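PDB 5IM3: ribonucleoside-diphosphate reductase from Pseudomonas aeruginosa, which probably reduces ribonucleoside diphosphates to deoxyribonucleotides for DNA synthesis, with thioredoxin as reductant, and binds the allosteric nucleotide dATP. Local coordinates for residues R494-G499 with A895-L900; L571-Q576 with T591-K596; S716-G721 with S764-I769; K730-R735 with I740-S745. All blocks are in the same frame, centred on the assembly; numbering follows the deposited sequence.

Interaction 1: R494-G499 with A895-L900; sequences RVFDDG and AWFRGL
A T-shaped aromatic pair, Phe496 with Trp896, joins the C-terminal ends of two helices that lie almost 400 residues apart in the chain. The edge of the indole's six-membered ring is directed at the face of the phenyl ring; the centroids are 4.9 Å apart and the planes stand at 67°. Trp896 CZ3 does the touching, 3.5 Å from Phe496 CE1, and it sits over that face displaced toward the rim. A chi1 of 179° swings the indole of Trp896 away from its own backbone N and off helix 885-897, toward the phenyl ring. Phe897 adds a looser apolar contact, its CD1 4.3 Å from Phe496 CE2. Since the CA atoms of Phe496 and Phe897 are 10.2 Å apart, the backbones stand well off and ring atoms alone bridge the gap.

Both helices finish in Schellman motifs just beyond these rings, with Asp498 and Gly899 as the positive-phi C-prime residues. Gly499 N bonds to Arg494 O in the first, and Leu900 N to Ala895 O in the second. The polar edge of the indole is engaged by Asp489, which accepts from NE1, while Arg735 makes a cation-pi contact with Trp896 and Arg893 one with Phe496. No hydrogen bond crosses between the segments, so their direct cohesion is dispersive, probably with a quadrupolar term from ring C-H groups facing a pi cloud.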
loop_
_atom_site.group_PDB
_atom_site.type_symbol
_atom_site.label_atom_id
_atom_site.label_comp_id
_atom_site.label_asym_id
_atom_site.label_seq_id
_atom_site.Cartn_x
_atom_site.Cartn_y
_atom_site.Cartn_z
ATOM N N ARG A 494 8.006 -31.245 -12.849
ATOM C CA ARG A 494 8.379 -30.054 -13.603
ATOM C C ARG A 494 8.503 -28.835 -12.695
ATOM O O ARG A 494 9.305 -27.937 -12.972
ATOM C CB ARG A 494 7.358 -29.797 -14.714
ATOM C CG ARG A 494 7.271 -30.911 -15.752
ATOM C CD ARG A 494 8.467 -30.908 -16.697
ATOM N NE ARG A 494 8.435 -32.032 -17.634
ATOM C CZ ARG A 494 7.753 -32.044 -18.776
ATOM N NH1 ARG A 494 7.031 -30.991 -19.140
ATOM N NH2 ARG A 494 7.790 -33.114 -19.557
ATOM N N VAL A 495 7.729 -28.786 -11.611
ATOM C CA VAL A 495 7.892 -27.715 -10.631
ATOM C C VAL A 495 9.245 -27.839 -9.938
ATOM O O VAL A 495 10.020 -26.877 -9.869
ATOM C CB VAL A 495 6.734 -27.739 -9.615
ATOM C CG1 VAL A 495 6.984 -26.742 -8.485
ATOM C CG2 VAL A 495 5.407 -27.440 -10.307
ATOM N N PHE A 496 9.546 -29.030 -9.415
ATOM C CA PHE A 496 10.817 -29.250 -8.733
ATOM C C PHE A 496 12.003 -28.928 -9.632
ATOM O O PHE A 496 13.036 -28.454 -9.147
ATOM C CB PHE A 496 10.905 -30.698 -8.251
ATOM C CG PHE A 496 10.240 -30.944 -6.925
ATOM C CD1 PHE A 496 8.924 -30.565 -6.709
ATOM C CD2 PHE A 496 10.926 -31.574 -5.899
ATOM C CE1 PHE A 496 8.313 -30.795 -5.489
ATOM C CE2 PHE A 496 10.319 -31.809 -4.681
ATOM C CZ PHE A 496 9.013 -31.420 -4.475
ATOM N N ASP A 497 11.876 -29.175 -10.935
ATOM C CA ASP A 497 12.973 -29.017 -11.880
ATOM C C ASP A 497 12.865 -27.745 -12.713
ATOM O O ASP A 497 13.638 -27.572 -13.661
ATOM C CB ASP A 497 13.040 -30.238 -12.803
ATOM C CG ASP A 497 13.187 -31.539 -12.038
ATOM O OD1 ASP A 497 13.736 -31.519 -10.918
ATOM O OD2 ASP A 497 12.756 -32.588 -12.559
ATOM N N ASP A 498 11.930 -26.853 -12.386
ATOM C CA ASP A 498 11.750 -25.601 -13.121
ATOM C C ASP A 498 11.530 -25.865 -14.611
ATOM O O ASP A 498 12.044 -25.149 -15.471
ATOM C CB ASP A 498 12.941 -24.663 -12.906
ATOM C CG ASP A 498 12.677 -23.253 -13.404
ATOM O OD1 ASP A 498 11.500 -22.835 -13.421
ATOM O OD2 ASP A 498 13.652 -22.559 -13.773
ATOM N N GLY A 499 10.757 -26.909 -14.917
ATOM C CA GLY A 499 10.468 -27.272 -16.287
ATOM C C GLY A 499 9.203 -26.613 -16.810
ATOM O O GLY A 499 8.510 -25.870 -16.115
ATOM N N ALA A 895 4.147 -32.230 1.205
ATOM C CA ALA A 895 3.025 -33.164 1.173
ATOM C C ALA A 895 3.165 -34.152 0.023
ATOM O O ALA A 895 2.942 -35.357 0.195
ATOM C CB ALA A 895 1.709 -32.396 1.059
ATOM N N TRP A 896 3.528 -33.658 -1.160
ATOM C CA TRP A 896 3.755 -34.537 -2.302
ATOM C C TRP A 896 5.008 -35.380 -2.099
ATOM O O TRP A 896 5.006 -36.591 -2.350
ATOM C CB TRP A 896 3.863 -33.695 -3.575
ATOM C CG TRP A 896 4.121 -34.483 -4.818
ATOM C CD1 TRP A 896 3.250 -35.315 -5.458
ATOM C CD2 TRP A 896 5.329 -34.498 -5.584
ATOM N NE1 TRP A 896 3.844 -35.854 -6.574
ATOM C CE2 TRP A 896 5.121 -35.366 -6.673
ATOM C CE3 TRP A 896 6.567 -33.861 -5.454
ATOM C CZ2 TRP A 896 6.106 -35.618 -7.624
ATOM C CZ3 TRP A 896 7.540 -34.112 -6.395
ATOM C CH2 TRP A 896 7.302 -34.979 -7.472
ATOM N N PHE A 897 6.088 -34.754 -1.635
ATOM C CA PHE A 897 7.349 -35.465 -1.445
ATOM C C PHE A 897 7.208 -36.611 -0.446
ATOM O O PHE A 897 7.972 -37.582 -0.507
ATOM C CB PHE A 897 8.424 -34.473 -0.990
ATOM C CG PHE A 897 9.819 -35.028 -1.008
ATOM C CD1 PHE A 897 10.468 -35.272 -2.206
ATOM C CD2 PHE A 897 10.491 -35.280 0.176
ATOM C CE1 PHE A 897 11.755 -35.775 -2.223
ATOM C CE2 PHE A 897 11.776 -35.782 0.164
ATOM C CZ PHE A 897 12.408 -36.030 -1.036
ATOM N N ARG A 898 6.241 -36.526 0.468
ATOM C CA ARG A 898 6.065 -37.525 1.517
ATOM C C ARG A 898 5.000 -38.560 1.175
ATOM O O ARG A 898 4.547 -39.291 2.063
ATOM C CB ARG A 898 5.727 -36.844 2.844
ATOM C CG ARG A 898 6.847 -35.993 3.411
ATOM C CD ARG A 898 8.045 -36.851 3.787
ATOM N NE ARG A 898 9.207 -36.058 4.165
ATOM C CZ ARG A 898 10.401 -36.575 4.431
ATOM N NH1 ARG A 898 10.587 -37.887 4.368
ATOM N NH2 ARG A 898 11.408 -35.780 4.761
ATOM N N GLY A 899 4.590 -38.637 -0.086
ATOM C CA GLY A 899 3.708 -39.701 -0.514
ATOM C C GLY A 899 2.260 -39.539 -0.120
ATOM O O GLY A 899 1.526 -40.531 -0.094
ATOM N N LEU A 900 1.816 -38.324 0.182
ATOM C CA LEU A 900 0.409 -38.114 0.488
ATOM C C LEU A 900 -0.427 -38.192 -0.783
ATOM O O LEU A 900 0.011 -37.790 -1.866
ATOM C CB LEU A 900 0.203 -36.765 1.176
ATOM C CG LEU A 900 0.690 -36.646 2.623
ATOM C CD1 LEU A 900 0.436 -35.240 3.133
ATOM C CD2 LEU A 900 0.018 -37.668 3.533
#

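Interaction 2: L571-Q576 with T591-K596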
loop_
_atom_site.group_PDB
_atom_site.type_symbol
_atom_site.label_atom_id
_atom_site.label_comp_id
_atom_site.label_asym_id
_atom_site.label_seq_id
_atom_site.Cartn_x
_atom_site.Cartn_y
_atom_site.Cartn_z
ATOM N N LEU A 571 -1.606 -45.716 -8.467
ATOM C CA LEU A 571 -0.577 -46.741 -8.329
ATOM C C LEU A 571 -0.783 -47.585 -7.080
ATOM O O LEU A 571 -0.371 -48.750 -7.049
ATOM C CB LEU A 571 0.806 -46.089 -8.305
ATOM C CG LEU A 571 1.277 -45.516 -9.643
ATOM C CD1 LEU A 571 2.468 -44.599 -9.452
ATOM C CD2 LEU A 571 1.626 -46.643 -10.597
ATOM N N ARG A 572 -1.415 -47.028 -6.050
ATOM C CA ARG A 572 -1.654 -47.748 -4.808
ATOM C C ARG A 572 -3.082 -48.261 -4.691
ATOM O O ARG A 572 -3.417 -48.899 -3.688
ATOM C CB ARG A 572 -1.327 -46.852 -3.612
ATOM C CG ARG A 572 0.083 -46.279 -3.647
ATOM C CD ARG A 572 0.450 -45.621 -2.327
ATOM N NE ARG A 572 0.340 -46.552 -1.211
ATOM C CZ ARG A 572 0.409 -46.205 0.069
ATOM N NH1 ARG A 572 0.591 -44.936 0.404
ATOM N NH2 ARG A 572 0.297 -47.131 1.014
ATOM N N SER A 573 -3.925 -48.003 -5.684
ATOM C CA SER A 573 -5.289 -48.509 -5.652
ATOM C C SER A 573 -5.272 -50.027 -5.808
ATOM O O SER A 573 -4.620 -50.541 -6.725
ATOM C CB SER A 573 -6.121 -47.872 -6.761
ATOM O OG SER A 573 -7.426 -48.421 -6.800
ATOM N N PRO A 574 -5.953 -50.781 -4.941
ATOM C CA PRO A 574 -5.999 -52.242 -5.123
ATOM C C PRO A 574 -6.787 -52.687 -6.344
ATOM O O PRO A 574 -6.718 -53.872 -6.701
ATOM C CB PRO A 574 -6.665 -52.740 -3.831
ATOM C CG PRO A 574 -6.506 -51.625 -2.854
ATOM C CD PRO A 574 -6.561 -50.373 -3.664
ATOM N N GLN A 575 -7.525 -51.788 -6.995
ATOM C CA GLN A 575 -8.425 -52.147 -8.085
ATOM C C GLN A 575 -7.912 -51.675 -9.444
ATOM O O GLN A 575 -8.704 -51.377 -10.340
ATOM C CB GLN A 575 -9.816 -51.578 -7.811
ATOM C CG GLN A 575 -10.519 -52.214 -6.616
ATOM C CD GLN A 575 -10.910 -53.657 -6.881
ATOM O OE1 GLN A 575 -10.124 -54.577 -6.659
ATOM N NE2 GLN A 575 -12.128 -53.860 -7.366
ATOM N N GLN A 576 -6.588 -51.606 -9.616
ATOM C CA GLN A 576 -6.018 -51.162 -10.884
ATOM C C GLN A 576 -6.360 -52.095 -12.035
ATOM O O GLN A 576 -6.317 -51.673 -13.195
ATOM C CB GLN A 576 -4.498 -51.051 -10.776
ATOM C CG GLN A 576 -4.018 -50.007 -9.797
ATOM C CD GLN A 576 -2.537 -50.140 -9.486
ATOM O OE1 GLN A 576 -1.693 -50.071 -10.380
ATOM N NE2 GLN A 576 -2.216 -50.333 -8.213
ATOM N N THR A 591 -10.690 -43.022 -2.711
ATOM C CA THR A 591 -10.004 -43.262 -3.985
ATOM C C THR A 591 -10.570 -44.556 -4.576
ATOM O O THR A 591 -10.000 -45.637 -4.420
ATOM C CB THR A 591 -8.484 -43.335 -3.814
ATOM O OG1 THR A 591 -8.151 -44.353 -2.863
ATOM C CG2 THR A 591 -7.926 -42.003 -3.341
ATOM N N LEU A 592 -11.703 -44.429 -5.267
ATOM C CA LEU A 592 -12.400 -45.558 -5.866
ATOM C C LEU A 592 -12.565 -45.339 -7.367
ATOM O O LEU A 592 -12.621 -44.202 -7.843
ATOM C CB LEU A 592 -13.775 -45.757 -5.217
ATOM C CG LEU A 592 -13.790 -46.042 -3.713
ATOM C CD1 LEU A 592 -15.221 -46.044 -3.194
ATOM C CD2 LEU A 592 -13.107 -47.365 -3.401
ATOM N N ASN A 593 -12.654 -46.445 -8.105
ATOM C CA ASN A 593 -12.814 -46.388 -9.552
ATOM C C ASN A 593 -14.209 -45.907 -9.939
ATOM O O ASN A 593 -15.193 -46.137 -9.232
ATOM C CB ASN A 593 -12.576 -47.763 -10.177
ATOM C CG ASN A 593 -11.143 -48.229 -10.045
ATOM O OD1 ASN A 593 -10.243 -47.444 -9.751
ATOM N ND2 ASN A 593 -10.922 -49.518 -10.277
ATOM N N THR A 594 -14.287 -45.247 -11.094
ATOM C CA THR A 594 -15.558 -44.852 -11.685
ATOM C C THR A 594 -15.522 -45.125 -13.180
ATOM O O THR A 594 -14.452 -45.178 -13.791
ATOM C CB THR A 594 -15.868 -43.366 -11.446
ATOM O OG1 THR A 594 -14.725 -42.572 -11.785
ATOM C CG2 THR A 594 -16.242 -43.127 -9.989
ATOM N N ASN A 595 -16.701 -45.311 -13.766
ATOM C CA ASN A 595 -16.806 -45.405 -15.216
ATOM C C ASN A 595 -18.261 -45.204 -15.621
ATOM O O ASN A 595 -19.111 -44.828 -14.808
ATOM C CB ASN A 595 -16.243 -46.737 -15.735
ATOM C CG ASN A 595 -17.020 -47.944 -15.240
ATOM O OD1 ASN A 595 -18.254 -47.968 -15.264
ATOM N ND2 ASN A 595 -16.293 -48.963 -14.801
ATOM N N LYS A 596 -18.527 -45.453 -16.902
ATOM C CA LYS A 596 -19.855 -45.316 -17.485
ATOM C C LYS A 596 -20.931 -45.991 -16.634
ATOM O O LYS A 596 -22.059 -45.495 -16.534
ATOM C CB LYS A 596 -19.800 -45.914 -18.894
ATOM C CG LYS A 596 -21.041 -45.816 -19.738
ATOM C CD LYS A 596 -20.719 -46.216 -21.188
ATOM C CE LYS A 596 -20.312 -47.688 -21.323
ATOM N NZ LYS A 596 -21.487 -48.595 -21.289
HETATM O O HOH W 1 -8.126 -48.594 -9.446
#
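Two irregular pieces of the connection between helix 566-571 and strand 600-608 of the barrel domain meet here, one of them folded into a type I beta turn from Ser573 to Gln576. Ser573 opens the turn, its CB directed toward the other segment. Its hydroxyl is 4.2 Å from Asn593 OD1 and hydrogen-bonds to a water, 2.7 Å from Ser573 OG; the approach of this water to Asn593 OD1 is too short to be trusted, so a bridge there is doubtful. The same OG accepts a weak bond from Gln575 N inside the turn. Pro574 passes the chain on to Gln575, whose backbone carbonyl is the direct link across. The side chain of Gln575 bends at chi2 (-69°) and its amide leads away, to Tyr710 and Thr712, while its CB remains 3.4 Å from Asn593 ND2. Gln576 then folds back, giving NE2 to Ser573 O at 2.8 Å, a bond that braces the turn from within. Across the contact Asn593 places OD1 on the side of Ser573 and holds the Gln575 carbonyl through ND2. In that bond Asn593 ND2 donates to Gln575 O at 2.9 Å, with the acceptor 1° from the amide plane but the donor 39° above the carbonyl plane.

Interaction 3: S716-G721 with S764-I769; sequences SLWSQG and SNIMAI
The first segment is a short helical bend closed by a type I beta turn from Trp718 to Gly721, whereas 764-769 runs as an irregular, largely extended chain. Trp718 carries the contact. Rotation about its CA-CB bond leaves the indole on the side of its own backbone N, opposite the carbonyl carbon, and from there the ring extends across to the other segment. There NE1 donates to the backbone carbonyl of Ser764, Trp718 NE1 to Ser764 O being 2.8 Å with an N-H...O angle of 163°. The bond is nearly flat with respect to its donor, for the oxygen lies close to the indole plane. On the acceptor side it is oblique: the nitrogen rises 39° above the carbonyl plane and so misses the lone-pair directions.

On the six-membered ring of the indole, Trp718 CZ2 reaches Ile766 CG1 at 4.5 Å, a loose apolar touch. CB of Ser764 is directed away from the indole, and its hydroxyl bonds to His655 O, so the serine meets the indole through its backbone. Asp871 accepts from the backbone N of both Ile766 and Met767, which holds the chain at and just after Ile766. Pro574 and Pro724 also pack on Trp718. The indole N-H, the one polar group of a buried apolar side chain, is therefore paired with a peptide oxygen, and the bond joins the loop before helix 724-735 to the one leading into helix 773-779.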
loop_
_atom_site.group_PDB
_atom_site.type_symbol
_atom_site.label_atom_id
_atom_site.label_comp_id
_atom_site.label_asym_id
_atom_site.label_seq_id
_atom_site.Cartn_x
_atom_site.Cartn_y
_atom_site.Cartn_z
ATOM N N SER A 716 -6.737 -58.142 -8.196
ATOM C CA SER A 716 -6.462 -56.999 -7.338
ATOM C C SER A 716 -5.065 -57.106 -6.734
ATOM O O SER A 716 -4.432 -58.165 -6.745
ATOM C CB SER A 716 -7.500 -56.915 -6.221
ATOM O OG SER A 716 -7.487 -58.096 -5.432
ATOM N N LEU A 717 -4.581 -55.982 -6.198
ATOM C CA LEU A 717 -3.319 -56.011 -5.466
ATOM C C LEU A 717 -3.370 -57.035 -4.343
ATOM O O LEU A 717 -2.370 -57.703 -4.056
ATOM C CB LEU A 717 -2.990 -54.626 -4.906
ATOM C CG LEU A 717 -2.641 -53.523 -5.912
ATOM C CD1 LEU A 717 -2.292 -52.244 -5.168
ATOM C CD2 LEU A 717 -1.493 -53.932 -6.818
ATOM N N TRP A 718 -4.531 -57.183 -3.705
ATOM C CA TRP A 718 -4.667 -58.183 -2.651
ATOM C C TRP A 718 -4.361 -59.577 -3.184
ATOM O O TRP A 718 -3.733 -60.389 -2.493
ATOM C CB TRP A 718 -6.075 -58.139 -2.060
ATOM C CG TRP A 718 -6.557 -56.775 -1.672
ATOM C CD1 TRP A 718 -7.524 -56.044 -2.298
ATOM C CD2 TRP A 718 -6.115 -55.984 -0.559
ATOM N NE1 TRP A 718 -7.716 -54.853 -1.644
ATOM C CE2 TRP A 718 -6.860 -54.788 -0.576
ATOM C CE3 TRP A 718 -5.163 -56.171 0.450
ATOM C CZ2 TRP A 718 -6.680 -53.782 0.372
ATOM C CZ3 TRP A 718 -4.987 -55.168 1.391
ATOM C CH2 TRP A 718 -5.742 -53.990 1.345
ATOM N N SER A 719 -4.804 -59.876 -4.408
ATOM C CA SER A 719 -4.499 -61.167 -5.019
ATOM C C SER A 719 -3.003 -61.339 -5.231
ATOM O O SER A 719 -2.492 -62.462 -5.171
ATOM C CB SER A 719 -5.225 -61.308 -6.360
ATOM O OG SER A 719 -6.627 -61.177 -6.212
ATOM N N GLN A 720 -2.294 -60.247 -5.490
ATOM C CA GLN A 720 -0.865 -60.286 -5.756
ATOM C C GLN A 720 -0.027 -60.198 -4.491
ATOM O O GLN A 720 1.203 -60.145 -4.582
ATOM C CB GLN A 720 -0.479 -59.142 -6.697
ATOM C CG GLN A 720 -1.311 -59.065 -7.959
ATOM C CD GLN A 720 -1.013 -57.815 -8.758
ATOM O OE1 GLN A 720 0.135 -57.378 -8.841
ATOM N NE2 GLN A 720 -2.049 -57.220 -9.337
ATOM N N GLY A 721 -0.656 -60.174 -3.320
ATOM C CA GLY A 721 0.086 -60.030 -2.085
ATOM C C GLY A 721 0.747 -58.680 -1.927
ATOM O O GLY A 721 1.768 -58.574 -1.239
ATOM N N SER A 764 -12.751 -54.530 -1.484
ATOM C CA SER A 764 -11.674 -54.018 -2.328
ATOM C C SER A 764 -10.881 -52.924 -1.629
ATOM O O SER A 764 -9.667 -52.810 -1.837
ATOM C CB SER A 764 -12.243 -53.486 -3.647
ATOM O OG SER A 764 -13.174 -52.443 -3.413
ATOM N N ASN A 765 -11.546 -52.110 -0.817
ATOM C CA ASN A 765 -10.904 -51.088 -0.009
ATOM C C ASN A 765 -11.478 -51.171 1.398
ATOM O O ASN A 765 -12.658 -51.489 1.580
ATOM C CB ASN A 765 -11.114 -49.679 -0.598
ATOM C CG ASN A 765 -10.318 -49.447 -1.878
ATOM O OD1 ASN A 765 -9.226 -48.878 -1.847
ATOM N ND2 ASN A 765 -10.868 -49.883 -3.009
ATOM N N ILE A 766 -10.636 -50.893 2.395
ATOM C CA ILE A 766 -10.984 -51.091 3.799
ATOM C C ILE A 766 -11.017 -49.772 4.562
ATOM O O ILE A 766 -11.955 -49.504 5.319
ATOM C CB ILE A 766 -10.017 -52.079 4.486
ATOM C CG1 ILE A 766 -9.731 -53.307 3.616
ATOM C CG2 ILE A 766 -10.605 -52.512 5.819
ATOM C CD1 ILE A 766 -10.875 -54.259 3.507
ATOM N N MET A 767 -9.987 -48.945 4.397
ATOM C CA MET A 767 -9.717 -47.848 5.315
ATOM C C MET A 767 -9.759 -46.499 4.612
ATOM O O MET A 767 -9.309 -46.361 3.470
ATOM C CB MET A 767 -8.356 -48.032 5.972
ATOM C CG MET A 767 -8.196 -49.373 6.652
ATOM S SD MET A 767 -6.473 -49.743 6.968
ATOM C CE MET A 767 -6.135 -48.566 8.274
ATOM N N ALA A 768 -10.296 -45.509 5.319
ATOM C CA ALA A 768 -10.288 -44.122 4.878
ATOM C C ALA A 768 -10.609 -43.258 6.087
ATOM O O ALA A 768 -11.541 -43.569 6.834
ATOM C CB ALA A 768 -11.303 -43.885 3.756
ATOM N N ILE A 769 -9.839 -42.193 6.285
ATOM C CA ILE A 769 -10.027 -41.291 7.416
ATOM C C ILE A 769 -10.788 -40.077 6.898
ATOM O O ILE A 769 -10.224 -39.205 6.232
ATOM C CB ILE A 769 -8.697 -40.898 8.067
ATOM C CG1 ILE A 769 -7.969 -42.141 8.584
ATOM C CG2 ILE A 769 -8.936 -39.919 9.215
ATOM C CD1 ILE A 769 -6.580 -41.851 9.145
#

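Interaction 4: K730-R735 with I740-S745; sequences KLIEER and IEVDLS
Ile740 is the tight part of this contact, wedged against the last turn of helix 724-735 between Leu731, Ile732 and Arg735. It crosses each of the three side chains at about a right angle, and its two branches divide Leu731 and Ile732 between them and share Arg735. Ile740 CD1 packs on Leu731 CD2 at 3.7 Å, and CG2 rests on the helix backbone, 3.8 Å from Ile732 CA. With chi1 at 179° the Ile740 chain extends past its CB, bringing CD1 over one face of the Arg735 guanidinium, 4.1 Å above its plane and displaced toward the rim. The methylene part of the arginine joins in, with Arg735 CD 3.8 Å from Ile740 CB.

Toward Leu744 the contact thins in extent, for Val742 and Leu744 are partly exposed and bury far less against the helix than Ile740 does. A single approach here is nonetheless the shortest, Ile732 CD1 to Val742 CG1 at 3.5 Å; Leu744 is met tip to tip, with Ile732 CD1 and Leu744 CD1 3.9 Å apart. This end runs on into exposed Ser745, whose N and OG both bond to Asp743 OD1, the former closing an Asx turn; Lys868 forms a salt bridge with the same oxygen. The segments are thus held by apolar contacts, without a hydrogen bond between them. Arg735 lends its aliphatic stem and one guanidinium face to that packing, while its charge is directed to Asp489 and the carbonyl oxygen of Trp896.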
loop_
_atom_site.group_PDB
_atom_site.type_symbol
_atom_site.label_atom_id
_atom_site.label_comp_id
_atom_site.label_asym_id
_atom_site.label_seq_id
_atom_site.Cartn_x
_atom_site.Cartn_y
_atom_site.Cartn_z
ATOM N N LYS A 730 6.562 -49.711 -4.144
ATOM C CA LYS A 730 6.469 -49.593 -5.595
ATOM C C LYS A 730 6.291 -48.144 -6.025
ATOM O O LYS A 730 6.806 -47.741 -7.072
ATOM C CB LYS A 730 5.319 -50.451 -6.125
ATOM C CG LYS A 730 5.714 -51.890 -6.430
ATOM C CD LYS A 730 4.554 -52.677 -7.025
ATOM C CE LYS A 730 4.997 -54.054 -7.497
ATOM N NZ LYS A 730 5.589 -54.860 -6.395
ATOM N N LEU A 731 5.572 -47.346 -5.230
ATOM C CA LEU A 731 5.417 -45.932 -5.555
ATOM C C LEU A 731 6.769 -45.232 -5.600
ATOM O O LEU A 731 7.021 -44.406 -6.487
ATOM C CB LEU A 731 4.491 -45.262 -4.537
ATOM C CG LEU A 731 4.293 -43.747 -4.674
ATOM C CD1 LEU A 731 3.698 -43.394 -6.028
ATOM C CD2 LEU A 731 3.413 -43.218 -3.548
ATOM N N ILE A 732 7.655 -45.555 -4.656
ATOM C CA ILE A 732 8.989 -44.963 -4.652
ATOM C C ILE A 732 9.772 -45.411 -5.879
ATOM O O ILE A 732 10.519 -44.626 -6.476
ATOM C CB ILE A 732 9.725 -45.319 -3.347
ATOM C CG1 ILE A 732 8.940 -44.811 -2.134
ATOM C CG2 ILE A 732 11.126 -44.719 -3.339
ATOM C CD1 ILE A 732 9.427 -45.376 -0.821
ATOM N N GLU A 733 9.622 -46.677 -6.276
ATOM C CA GLU A 733 10.294 -47.159 -7.479
ATOM C C GLU A 733 9.808 -46.407 -8.708
ATOM O O GLU A 733 10.610 -45.944 -9.529
ATOM C CB GLU A 733 10.059 -48.659 -7.655
ATOM C CG GLU A 733 10.803 -49.538 -6.669
ATOM C CD GLU A 733 10.778 -51.002 -7.068
ATOM O OE1 GLU A 733 10.309 -51.306 -8.187
ATOM O OE2 GLU A 733 11.229 -51.848 -6.267
ATOM N N GLU A 734 8.489 -46.274 -8.852
ATOM C CA GLU A 734 7.922 -45.654 -10.043
ATOM C C GLU A 734 8.340 -44.192 -10.154
ATOM O O GLU A 734 8.954 -43.781 -11.145
ATOM C CB GLU A 734 6.399 -45.784 -10.019
ATOM C CG GLU A 734 5.879 -47.158 -10.421
ATOM C CD GLU A 734 6.204 -47.507 -11.863
ATOM O OE1 GLU A 734 7.285 -48.086 -12.110
ATOM O OE2 GLU A 734 5.381 -47.191 -12.751
ATOM N N ARG A 735 8.012 -43.387 -9.141
ATOM C CA ARG A 735 8.298 -41.958 -9.215
ATOM C C ARG A 735 9.797 -41.687 -9.167
ATOM O O ARG A 735 10.294 -40.804 -9.873
ATOM C CB ARG A 735 7.590 -41.215 -8.084
ATOM C CG ARG A 735 7.724 -39.703 -8.182
ATOM C CD ARG A 735 7.245 -39.007 -6.927
ATOM N NE ARG A 735 5.819 -39.202 -6.690
ATOM C CZ ARG A 735 5.152 -38.663 -5.674
ATOM N NH1 ARG A 735 5.779 -37.891 -4.797
ATOM N NH2 ARG A 735 3.852 -38.890 -5.534
ATOM N N ILE A 740 10.457 -38.510 -4.023
ATOM C CA ILE A 740 9.624 -39.025 -2.940
ATOM C C ILE A 740 10.517 -39.693 -1.906
ATOM O O ILE A 740 11.469 -40.401 -2.246
ATOM C CB ILE A 740 8.552 -40.007 -3.458
ATOM C CG1 ILE A 740 7.718 -40.556 -2.295
ATOM C CG2 ILE A 740 9.200 -41.143 -4.242
ATOM C CD1 ILE A 740 6.490 -41.343 -2.737
ATOM N N GLU A 741 10.195 -39.462 -0.637
ATOM C CA GLU A 741 10.891 -40.105 0.471
ATOM C C GLU A 741 9.891 -40.296 1.597
ATOM O O GLU A 741 9.298 -39.323 2.069
ATOM C CB GLU A 741 12.083 -39.268 0.937
ATOM C CG GLU A 741 12.833 -39.865 2.111
ATOM C CD GLU A 741 14.087 -39.091 2.449
ATOM O OE1 GLU A 741 14.959 -38.957 1.564
ATOM O OE2 GLU A 741 14.195 -38.608 3.594
ATOM N N VAL A 742 9.699 -41.542 2.016
ATOM C CA VAL A 742 8.741 -41.875 3.061
ATOM C C VAL A 742 9.336 -42.972 3.931
ATOM O O VAL A 742 10.056 -43.848 3.441
ATOM C CB VAL A 742 7.379 -42.304 2.465
ATOM C CG1 VAL A 742 7.556 -43.422 1.459
ATOM C CG2 VAL A 742 6.404 -42.717 3.563
ATOM N N ASP A 743 9.053 -42.904 5.228
ATOM C CA ASP A 743 9.507 -43.933 6.153
ATOM C C ASP A 743 8.859 -45.270 5.816
ATOM O O ASP A 743 7.674 -45.338 5.485
ATOM C CB ASP A 743 9.168 -43.532 7.587
ATOM C CG ASP A 743 9.656 -44.540 8.601
ATOM O OD1 ASP A 743 8.941 -45.538 8.834
ATOM O OD2 ASP A 743 10.751 -44.335 9.168
ATOM N N LEU A 744 9.647 -46.342 5.902
ATOM C CA LEU A 744 9.185 -47.682 5.552
ATOM C C LEU A 744 9.278 -48.651 6.726
ATOM O O LEU A 744 9.274 -49.869 6.521
ATOM C CB LEU A 744 9.983 -48.211 4.355
ATOM C CG LEU A 744 9.326 -48.164 2.970
ATOM C CD1 LEU A 744 8.655 -46.827 2.691
ATOM C CD2 LEU A 744 10.365 -48.464 1.896
ATOM N N SER A 745 9.345 -48.143 7.955
ATOM C CA SER A 745 9.510 -49.007 9.113
ATOM C C SER A 745 8.236 -49.804 9.381
ATOM O O SER A 745 7.130 -49.416 8.996
ATOM C CB SER A 745 9.882 -48.187 10.350
ATOM O OG SER A 745 8.805 -47.364 10.763
#

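From the N terminus, 494-499 comes first and waits almost 400 residues for 895-900, so interaction 1 closes a long loop containing the other three. Interaction 2 closes early, a short excursion between helix 566-571 and strand 600-608. Interaction 3 follows in series, and interaction 4, the return of the chain along helix 724-735, is nested within it. Neighbouring contacts join in space: Pro574 O probably accepts from Leu717 N (3.0 Å), tying interactions 2 and 3, whereas Leu571 packs on Leu731 between interactions 2 and 4. Glu741 N probably bonds to Phe897 O (2.9 Å), linking interaction 4 to helix 885-897. Interactions 1 and 3 do not touch, their centres about 26 Å apart.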